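Local coordinates for GCN5-related N-acetyltransferase (Sphaerobacter thermophilus, PDB 3TT2), which probably catalyses the transfer of an acyl group, most likely the acetyl of acetyl-coenzyme A, to an acceptor not yet identified, at residues T126-I131 with L312-I317; E60-V65 with G101-Q106; P120-V125 with I321-T326. All coordinates share one frame; numbering follows the deposited sequence.

Contact 1: T126-I131 with L312-I317; sequences TVQHYI and LHRKEI
Arg314 holds the side-chain oxygen of Gln128 side-on with two nitrogens: NE lies 3.0 Å from Gln128 OE1, and NH2 reaches that same OE1 at 3.1 Å. The oxygen sits at the guanidinium edge, and the amide and guanidinium planes are only 16° apart, so the two groups form a nearly flat unit. Gln128 CG stands between its backbone N and carbonyl carbon (chi1 70°), and the extended chain beyond it lies beside Arg314, pointing the same way. On the same face, Leu312 sends CD1 over one face of the Tyr130 ring, a CH-pi contact 4.2 Å from the centroid; CD1 also touches Gln128 CB. At the other end Thr126 CB packs on Arg314 CG.

The opposite face carries Val127, His129, His313 and Lys315. Ile317 and Ile131 close in at the two ends of the pair: Ile317 CG1 meets Val127 CG2 at 3.4 Å, and Ile131 CG1 comes 3.8 Å from ND1 of His313. Between the two faces runs the antiparallel ladder. Val127 and Lys315 exchange two backbone hydrogen bonds, as do His129 and His313, where His129 N to His313 O is 2.8 Å.

Farther out, Ser86 takes up Gln128 NE2, holding the amide from its second end. Lys315 runs extended away from the pair to a salt bridge with Glu109. Tyr147 meets His129 edge-to-face, and Ile153 and Val150 of strand 148-159 pack on Leu312 and Arg314. The chain's last strand, 305-316, thus lies between strands 125-132 and 148-159, consistent with two tandem GNAT units that share a strand.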
loop_
_atom_site.group_PDB
_atom_site.type_symbol
_atom_site.label_atom_id
_atom_site.label_comp_id
_atom_site.label_asym_id
_atom_site.label_seq_id
_atom_site.Cartn_x
_atom_site.Cartn_y
_atom_site.Cartn_z
ATOM N N THR A 126 1.201 9.342 -15.599
ATOM C CA THR A 126 0.940 10.068 -14.355
ATOM C C THR A 126 2.000 9.826 -13.293
ATOM O O THR A 126 2.658 8.789 -13.284
ATOM C CB THR A 126 -0.465 9.750 -13.747
ATOM O OG1 THR A 126 -0.542 8.375 -13.335
ATOM C CG2 THR A 126 -1.578 10.049 -14.751
ATOM N N VAL A 127 2.165 10.812 -12.411
ATOM C CA VAL A 127 2.938 10.663 -11.174
ATOM C C VAL A 127 1.990 10.899 -10.011
ATOM O O VAL A 127 1.110 11.766 -10.090
ATOM C CB VAL A 127 4.052 11.702 -11.047
ATOM C CG1 VAL A 127 4.757 11.550 -9.718
ATOM C CG2 VAL A 127 5.031 11.585 -12.191
ATOM N N GLN A 128 2.157 10.134 -8.938
ATOM C CA GLN A 128 1.268 10.269 -7.808
ATOM C C GLN A 128 1.955 10.128 -6.452
ATOM O O GLN A 128 2.946 9.401 -6.303
ATOM C CB GLN A 128 0.120 9.282 -7.927
ATOM C CG GLN A 128 0.511 7.842 -7.743
ATOM C CD GLN A 128 -0.640 6.911 -8.033
ATOM O OE1 GLN A 128 -1.553 7.261 -8.780
ATOM N NE2 GLN A 128 -0.616 5.726 -7.441
ATOM N N HIS A 129 1.403 10.845 -5.473
ATOM C CA HIS A 129 1.904 10.877 -4.109
ATOM C C HIS A 129 0.786 10.494 -3.160
ATOM O O HIS A 129 -0.370 10.845 -3.383
ATOM C CB HIS A 129 2.339 12.288 -3.746
ATOM C CG HIS A 129 3.638 12.707 -4.358
ATOM N ND1 HIS A 129 4.811 12.771 -3.636
ATOM C CD2 HIS A 129 3.946 13.113 -5.613
ATOM C CE1 HIS A 129 5.788 13.187 -4.426
ATOM N NE2 HIS A 129 5.288 13.403 -5.630
ATOM N N TYR A 130 1.121 9.783 -2.092
ATOM C CA TYR A 130 0.138 9.544 -1.054
ATOM C C TYR A 130 0.463 10.432 0.130
ATOM O O TYR A 130 1.469 10.236 0.806
ATOM C CB TYR A 130 0.156 8.097 -0.617
ATOM C CG TYR A 130 -0.097 7.106 -1.712
ATOM C CD1 TYR A 130 -1.350 6.533 -1.875
ATOM C CD2 TYR A 130 0.919 6.713 -2.563
ATOM C CE1 TYR A 130 -1.599 5.603 -2.875
ATOM C CE2 TYR A 130 0.682 5.775 -3.570
ATOM C CZ TYR A 130 -0.584 5.228 -3.717
ATOM O OH TYR A 130 -0.833 4.302 -4.706
ATOM N N ILE A 131 -0.405 11.402 0.382
ATOM C CA ILE A 131 -0.162 12.382 1.418
ATOM C C ILE A 131 -0.998 12.088 2.663
ATOM O O ILE A 131 -2.187 11.814 2.555
ATOM C CB ILE A 131 -0.470 13.802 0.900
ATOM C CG1 ILE A 131 0.268 14.055 -0.414
ATOM C CG2 ILE A 131 -0.057 14.851 1.915
ATOM C CD1 ILE A 131 1.739 13.733 -0.335
ATOM N N LEU A 312 -4.705 10.528 -1.969
ATOM C CA LEU A 312 -3.874 10.281 -3.119
ATOM C C LEU A 312 -3.880 11.497 -4.052
ATOM O O LEU A 312 -4.920 11.921 -4.562
ATOM C CB LEU A 312 -4.341 9.020 -3.832
ATOM C CG LEU A 312 -3.743 8.680 -5.196
ATOM C CD1 LEU A 312 -2.251 8.875 -5.202
ATOM C CD2 LEU A 312 -4.058 7.246 -5.514
ATOM N N HIS A 313 -2.694 12.046 -4.272
ATOM C CA HIS A 313 -2.531 13.166 -5.182
ATOM C C HIS A 313 -1.883 12.734 -6.491
ATOM O O HIS A 313 -0.866 12.041 -6.486
ATOM C CB HIS A 313 -1.756 14.287 -4.506
ATOM C CG HIS A 313 -2.598 15.101 -3.577
ATOM N ND1 HIS A 313 -2.955 14.661 -2.319
ATOM C CD2 HIS A 313 -3.189 16.309 -3.735
ATOM C CE1 HIS A 313 -3.711 15.575 -1.737
ATOM N NE2 HIS A 313 -3.874 16.582 -2.577
ATOM N N ARG A 314 -2.495 13.133 -7.606
ATOM C CA ARG A 314 -2.037 12.717 -8.925
ATOM C C ARG A 314 -1.882 13.878 -9.902
ATOM O O ARG A 314 -2.692 14.799 -9.916
ATOM C CB ARG A 314 -3.015 11.709 -9.508
ATOM C CG ARG A 314 -2.527 11.065 -10.772
ATOM C CD ARG A 314 -3.485 9.996 -11.217
ATOM N NE ARG A 314 -3.542 8.861 -10.293
ATOM C CZ ARG A 314 -4.613 8.083 -10.167
ATOM N NH1 ARG A 314 -5.692 8.358 -10.897
ATOM N NH2 ARG A 314 -4.623 7.048 -9.321
ATOM N N LYS A 315 -0.842 13.823 -10.725
ATOM C CA LYS A 315 -0.633 14.822 -11.769
ATOM C C LYS A 315 -0.367 14.127 -13.096
ATOM O O LYS A 315 0.291 13.091 -13.129
ATOM C CB LYS A 315 0.555 15.712 -11.413
ATOM C CG LYS A 315 0.815 16.851 -12.377
ATOM C CD LYS A 315 2.195 17.407 -12.125
ATOM C CE LYS A 315 2.426 18.710 -12.852
ATOM N NZ LYS A 315 3.734 19.306 -12.435
ATOM N N GLU A 316 -0.863 14.691 -14.190
ATOM C CA GLU A 316 -0.648 14.065 -15.488
ATOM C C GLU A 316 0.589 14.626 -16.175
ATOM O O GLU A 316 0.605 15.791 -16.578
ATOM C CB GLU A 316 -1.862 14.246 -16.395
ATOM C CG GLU A 316 -1.651 13.727 -17.812
ATOM C CD GLU A 316 -2.729 14.180 -18.789
ATOM O OE1 GLU A 316 -2.527 15.209 -19.478
ATOM O OE2 GLU A 316 -3.772 13.497 -18.876
ATOM N N ILE A 317 1.610 13.780 -16.323
ATOM C CA ILE A 317 2.869 14.160 -16.963
ATOM C C ILE A 317 2.762 14.195 -18.493
ATOM O O ILE A 317 3.300 15.100 -19.143
ATOM C CB ILE A 317 4.005 13.219 -16.556
ATOM C CG1 ILE A 317 4.257 13.305 -15.049
ATOM C CG2 ILE A 317 5.271 13.547 -17.323
ATOM C CD1 ILE A 317 4.527 14.689 -14.528
#

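Contact 2: E60-V65 with G101-Q106; sequences EAVLVV and GTWLVQ. With SO4 (sulfate ion), chain I.
Trp103 holds CG anti to its backbone N (chi1 -165°), and its six-membered ring meets Val62, whose own chi1 of 72° puts CG2 anti to the backbone N and CG1 between N and the carbonyl carbon. The two valine methyls therefore take separate partners. CG2 comes to the edge of the indole, near its plane, 4.0 Å from Trp103 CZ3, while CG1 touches Leu104 CD2 at 3.9 Å. Leu104 CD2 also lies in plane at the indole edge, so tryptophan and leucine offer one joined apolar surface. Val64 reaches it more loosely, with CG2 4.3 Å from Trp103 CZ3.

This is strand 61-65 packing against helix 100-115, which in the GNAT fold follows the glycine-rich loop that binds the pyrophosphate of acetyl-CoA. A sulfate, probably from the crystallisation liquor, sits at the N-terminal end of that helix, consistent with such an anion site. Its O3 accepts from Thr102 N at 2.7 Å, and Gly99 N gives a further bond to the ion. Thr102 OG1 is hydrogen-bonded to His145 NE2. Ala15 of strand 14-16 packs on Trp103 from outside the pair.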
loop_
_atom_site.group_PDB
_atom_site.type_symbol
_atom_site.label_atom_id
_atom_site.label_comp_id
_atom_site.label_asym_id
_atom_site.label_seq_id
_atom_site.Cartn_x
_atom_site.Cartn_y
_atom_site.Cartn_z
ATOM N N GLU A 60 16.403 3.922 -8.300
ATOM C CA GLU A 60 15.049 4.176 -7.771
ATOM C C GLU A 60 14.870 4.975 -6.452
ATOM O O GLU A 60 13.753 5.100 -5.953
ATOM C CB GLU A 60 14.238 2.887 -7.760
ATOM C CG GLU A 60 13.974 2.423 -9.170
ATOM C CD GLU A 60 13.620 0.953 -9.288
ATOM O OE1 GLU A 60 13.098 0.361 -8.319
ATOM O OE2 GLU A 60 13.874 0.385 -10.373
ATOM N N ALA A 61 15.950 5.494 -5.877
ATOM C CA ALA A 61 15.820 6.279 -4.652
ATOM C C ALA A 61 16.819 7.420 -4.629
ATOM O O ALA A 61 17.846 7.370 -5.313
ATOM C CB ALA A 61 15.987 5.400 -3.437
ATOM N N VAL A 62 16.510 8.456 -3.855
ATOM C CA VAL A 62 17.436 9.575 -3.704
ATOM C C VAL A 62 17.571 9.981 -2.240
ATOM O O VAL A 62 16.615 9.880 -1.476
ATOM C CB VAL A 62 17.014 10.794 -4.568
ATOM C CG1 VAL A 62 15.789 11.466 -3.993
ATOM C CG2 VAL A 62 18.153 11.802 -4.691
ATOM N N LEU A 63 18.766 10.421 -1.850
ATOM C CA LEU A 63 19.014 10.909 -0.493
ATOM C C LEU A 63 19.654 12.294 -0.519
ATOM O O LEU A 63 20.720 12.474 -1.099
ATOM C CB LEU A 63 19.919 9.937 0.255
ATOM C CG LEU A 63 20.497 10.408 1.585
ATOM C CD1 LEU A 63 19.363 10.718 2.517
ATOM C CD2 LEU A 63 21.393 9.334 2.172
ATOM N N VAL A 64 19.005 13.278 0.097
ATOM C CA VAL A 64 19.609 14.600 0.213
ATOM C C VAL A 64 20.385 14.644 1.522
ATOM O O VAL A 64 19.809 14.548 2.599
ATOM C CB VAL A 64 18.559 15.746 0.176
ATOM C CG1 VAL A 64 19.224 17.093 0.376
ATOM C CG2 VAL A 64 17.814 15.749 -1.135
ATOM N N VAL A 65 21.699 14.771 1.426
ATOM C CA VAL A 65 22.509 14.782 2.629
ATOM C C VAL A 65 22.744 16.213 3.062
ATOM O O VAL A 65 23.103 17.073 2.254
ATOM C CB VAL A 65 23.831 14.020 2.448
ATOM C CG1 VAL A 65 24.765 14.262 3.643
ATOM C CG2 VAL A 65 23.547 12.545 2.290
ATOM N N GLY A 101 11.418 19.993 -0.378
ATOM C CA GLY A 101 10.249 19.204 -0.745
ATOM C C GLY A 101 9.888 19.388 -2.213
ATOM O O GLY A 101 9.438 18.449 -2.869
ATOM N N THR A 102 10.090 20.601 -2.729
ATOM C CA THR A 102 9.891 20.888 -4.153
ATOM C C THR A 102 10.896 20.107 -4.997
ATOM O O THR A 102 10.562 19.562 -6.051
ATOM C CB THR A 102 10.042 22.401 -4.471
ATOM O OG1 THR A 102 8.917 23.128 -3.955
ATOM C CG2 THR A 102 10.137 22.628 -5.970
ATOM N N TRP A 103 12.128 20.045 -4.514
ATOM C CA TRP A 103 13.176 19.347 -5.222
ATOM C C TRP A 103 12.836 17.867 -5.415
ATOM O O TRP A 103 12.888 17.364 -6.537
ATOM C CB TRP A 103 14.489 19.507 -4.476
ATOM C CG TRP A 103 15.660 19.142 -5.287
ATOM C CD1 TRP A 103 16.419 19.980 -6.052
ATOM C CD2 TRP A 103 16.223 17.834 -5.437
ATOM N NE1 TRP A 103 17.425 19.273 -6.668
ATOM C CE2 TRP A 103 17.327 17.953 -6.303
ATOM C CE3 TRP A 103 15.906 16.578 -4.916
ATOM C CZ2 TRP A 103 18.119 16.859 -6.658
ATOM C CZ3 TRP A 103 16.691 15.498 -5.263
ATOM C CH2 TRP A 103 17.786 15.644 -6.128
ATOM N N LEU A 104 12.477 17.179 -4.334
ATOM C CA LEU A 104 12.070 15.771 -4.415
ATOM C C LEU A 104 10.950 15.560 -5.417
ATOM O O LEU A 104 10.936 14.579 -6.163
ATOM C CB LEU A 104 11.572 15.264 -3.066
ATOM C CG LEU A 104 12.570 15.185 -1.924
ATOM C CD1 LEU A 104 11.917 14.517 -0.736
ATOM C CD2 LEU A 104 13.795 14.420 -2.378
ATOM N N VAL A 105 9.995 16.481 -5.411
ATOM C CA VAL A 105 8.851 16.369 -6.286
ATOM C C VAL A 105 9.302 16.315 -7.736
ATOM O O VAL A 105 8.947 15.383 -8.457
ATOM C CB VAL A 105 7.875 17.520 -6.068
ATOM C CG1 VAL A 105 6.853 17.570 -7.193
ATOM C CG2 VAL A 105 7.194 17.362 -4.725
ATOM N N GLN A 106 10.108 17.293 -8.150
ATOM C CA GLN A 106 10.583 17.344 -9.530
ATOM C C GLN A 106 11.501 16.160 -9.847
ATOM O O GLN A 106 11.457 15.631 -10.945
ATOM C CB GLN A 106 11.233 18.698 -9.858
ATOM C CG GLN A 106 11.835 18.787 -11.273
ATOM C CD GLN A 106 11.043 19.667 -12.256
ATOM O OE1 GLN A 106 9.822 19.802 -12.153
ATOM N NE2 GLN A 106 11.752 20.269 -13.215
HETATM S S SO4 I . 9.548 23.463 0.103
HETATM O O1 SO4 I . 8.555 24.238 -0.659
HETATM O O2 SO4 I . 8.930 22.691 1.191
HETATM O O3 SO4 I . 10.240 22.555 -0.803
HETATM O O4 SO4 I . 10.548 24.344 0.699
#

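Contact 3: P120-V125 with I321-T326; sequences PAEAQV and IDLSTT
Ile321 uses both its backbone polar atoms to tie the C-terminal tail to the loop before strand 125-132. Its N gives a hydrogen bond to Glu122 O at 3.0 Å, and its O receives Gln124 N at 2.9 Å. Ala123 lies between these two bonds; its own N is taken by Pro120 O at 3.2 Å, which closes a tight turn. Arg318 then uses NH2 toward both Pro120 O and Ala123 O, so Pro120 O has two donors.

The tail itself is folded by Asp322, whose CG stands anti to the backbone N (chi1 167°). OD1 accepts Ser324 OG at 2.8 Å on its syn lone pair and Ser324 N at 2.9 Å on the anti side, out of the carboxylate plane. The bond to the backbone N makes an Asx turn. Overlapping it is a type I beta turn from Leu323 to Thr326, closed by Thr326 N on Leu323 O. With two donors on one oxygen, the Asp322 carboxylate probably keeps its negative charge.

Apolar contact fills in below the single backbone bridge of Ala123 with Ile321. Leu323 CD1 rests on Ala123 CB at 3.5 Å and on Pro120 CG at 3.8 Å, and Glu122 CG touches Ile321 CD1. Gln124 crosses the Asp322 side chain obliquely, with its CG 3.6 Å from Ile321 O. An alanine in place of Gln124 would keep the backbone bond and CB, but would probably open a gap beside Ile321 O and the Asp322 backbone, where CG now packs. Beyond the bridge, Val125 continues the pairing through backbone bonds to Ile317 and Arg318.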
loop_
_atom_site.group_PDB
_atom_site.type_symbol
_atom_site.label_atom_id
_atom_site.label_comp_id
_atom_site.label_asym_id
_atom_site.label_seq_id
_atom_site.Cartn_x
_atom_site.Cartn_y
_atom_site.Cartn_z
ATOM N N PRO A 120 3.864 2.829 -23.853
ATOM C CA PRO A 120 3.239 2.909 -25.175
ATOM C C PRO A 120 3.060 4.377 -25.468
ATOM O O PRO A 120 2.822 5.139 -24.528
ATOM C CB PRO A 120 1.874 2.269 -24.955
ATOM C CG PRO A 120 2.026 1.426 -23.762
ATOM C CD PRO A 120 3.017 2.114 -22.887
ATOM N N ALA A 121 3.205 4.789 -26.719
ATOM C CA ALA A 121 3.274 6.219 -26.990
ATOM C C ALA A 121 1.931 6.919 -26.787
ATOM O O ALA A 121 1.887 8.115 -26.484
ATOM C CB ALA A 121 3.851 6.493 -28.366
ATOM N N GLU A 122 0.839 6.176 -26.937
ATOM C CA GLU A 122 -0.494 6.752 -26.771
ATOM C C GLU A 122 -0.922 6.848 -25.298
ATOM O O GLU A 122 -1.810 7.621 -24.949
ATOM C CB GLU A 122 -1.530 5.962 -27.583
ATOM C CG GLU A 122 -1.873 4.591 -27.000
ATOM C CD GLU A 122 -0.790 3.548 -27.245
ATOM O OE1 GLU A 122 0.211 3.869 -27.930
ATOM O OE2 GLU A 122 -0.947 2.404 -26.757
ATOM N N ALA A 123 -0.276 6.055 -24.446
ATOM C CA ALA A 123 -0.562 6.009 -23.007
ATOM C C ALA A 123 -0.323 7.328 -22.289
ATOM O O ALA A 123 0.730 7.946 -22.453
ATOM C CB ALA A 123 0.274 4.915 -22.343
ATOM N N GLN A 124 -1.297 7.737 -21.477
ATOM C CA GLN A 124 -1.102 8.869 -20.588
ATOM C C GLN A 124 -0.166 8.461 -19.471
ATOM O O GLN A 124 -0.138 7.305 -19.064
ATOM C CB GLN A 124 -2.416 9.355 -19.997
ATOM C CG GLN A 124 -2.877 8.609 -18.778
ATOM C CD GLN A 124 -3.810 9.440 -17.901
ATOM O OE1 GLN A 124 -3.929 10.658 -18.068
ATOM N NE2 GLN A 124 -4.469 8.780 -16.948
ATOM N N VAL A 125 0.600 9.422 -18.978
ATOM C CA VAL A 125 1.620 9.140 -17.987
ATOM C C VAL A 125 1.352 9.983 -16.757
ATOM O O VAL A 125 1.258 11.201 -16.865
ATOM C CB VAL A 125 3.010 9.473 -18.542
ATOM C CG1 VAL A 125 4.055 9.340 -17.458
ATOM C CG2 VAL A 125 3.326 8.591 -19.757
ATOM N N ILE A 321 -4.405 7.912 -23.383
ATOM C CA ILE A 321 -5.438 7.010 -22.889
ATOM C C ILE A 321 -4.958 6.364 -21.605
ATOM O O ILE A 321 -3.754 6.259 -21.389
ATOM C CB ILE A 321 -5.796 5.942 -23.948
ATOM C CG1 ILE A 321 -4.752 4.825 -23.972
ATOM C CG2 ILE A 321 -5.958 6.594 -25.352
ATOM C CD1 ILE A 321 -5.072 3.712 -24.925
ATOM N N ASP A 322 -5.867 5.922 -20.743
ATOM C CA ASP A 322 -5.416 5.485 -19.432
ATOM C C ASP A 322 -5.120 4.011 -19.505
ATOM O O ASP A 322 -6.006 3.170 -19.622
ATOM C CB ASP A 322 -6.466 5.787 -18.356
ATOM C CG ASP A 322 -6.180 5.083 -17.036
ATOM O OD1 ASP A 322 -5.018 4.691 -16.796
ATOM O OD2 ASP A 322 -7.117 4.920 -16.225
ATOM N N LEU A 323 -3.832 3.715 -19.436
ATOM C CA LEU A 323 -3.381 2.343 -19.489
ATOM C C LEU A 323 -3.041 1.705 -18.142
ATOM O O LEU A 323 -2.706 0.527 -18.084
ATOM C CB LEU A 323 -2.227 2.209 -20.473
ATOM C CG LEU A 323 -2.682 2.428 -21.920
ATOM C CD1 LEU A 323 -1.631 1.982 -22.941
ATOM C CD2 LEU A 323 -4.007 1.718 -22.148
ATOM N N SER A 324 -3.134 2.464 -17.058
ATOM C CA SER A 324 -2.709 1.958 -15.759
ATOM C C SER A 324 -3.527 0.768 -15.317
ATOM O O SER A 324 -3.040 -0.091 -14.584
ATOM C CB SER A 324 -2.779 3.061 -14.705
ATOM O OG SER A 324 -4.114 3.443 -14.425
ATOM N N THR A 325 -4.785 0.754 -15.739
ATOM C CA THR A 325 -5.728 -0.294 -15.379
ATOM C C THR A 325 -5.920 -1.425 -16.433
ATOM O O THR A 325 -6.660 -2.383 -16.194
ATOM C CB THR A 325 -7.091 0.345 -15.030
ATOM O OG1 THR A 325 -7.605 1.043 -16.180
ATOM C CG2 THR A 325 -6.941 1.327 -13.863
ATOM N N THR A 326 -5.255 -1.330 -17.585
ATOM C CA THR A 326 -5.477 -2.305 -18.668
ATOM C C THR A 326 -4.262 -3.177 -18.998
ATOM O O THR A 326 -4.406 -4.348 -19.367
ATOM C CB THR A 326 -6.017 -1.641 -19.981
ATOM O OG1 THR A 326 -4.955 -0.976 -20.679
ATOM C CG2 THR A 326 -7.143 -0.655 -19.677
#

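In the fold
Contacts 1 and 3 are consecutive steps of one pairing: strand 125-132 and the chain's last strand run side by side in contact 1, and their loops stay together in contact 3. Ile317 N, 2.7 Å from Val125 O, probably hydrogen-bonds across the join, and the centres lie about 15 Å apart. Contact 2 lies wholly within the N-terminal GNAT range, which also supplies 126-131 to contact 1; their centres are about 15 Å apart, nearest atoms about 4 Å. A MES, probably from the crystallisation liquor, is about 4 Å from the side chain of His129, and MES is likewise about 4 Å from that of Leu104; such molecules may mark a pocket on this side. Contact 3, about 26 Å from contact 2 between centres, is at the surface.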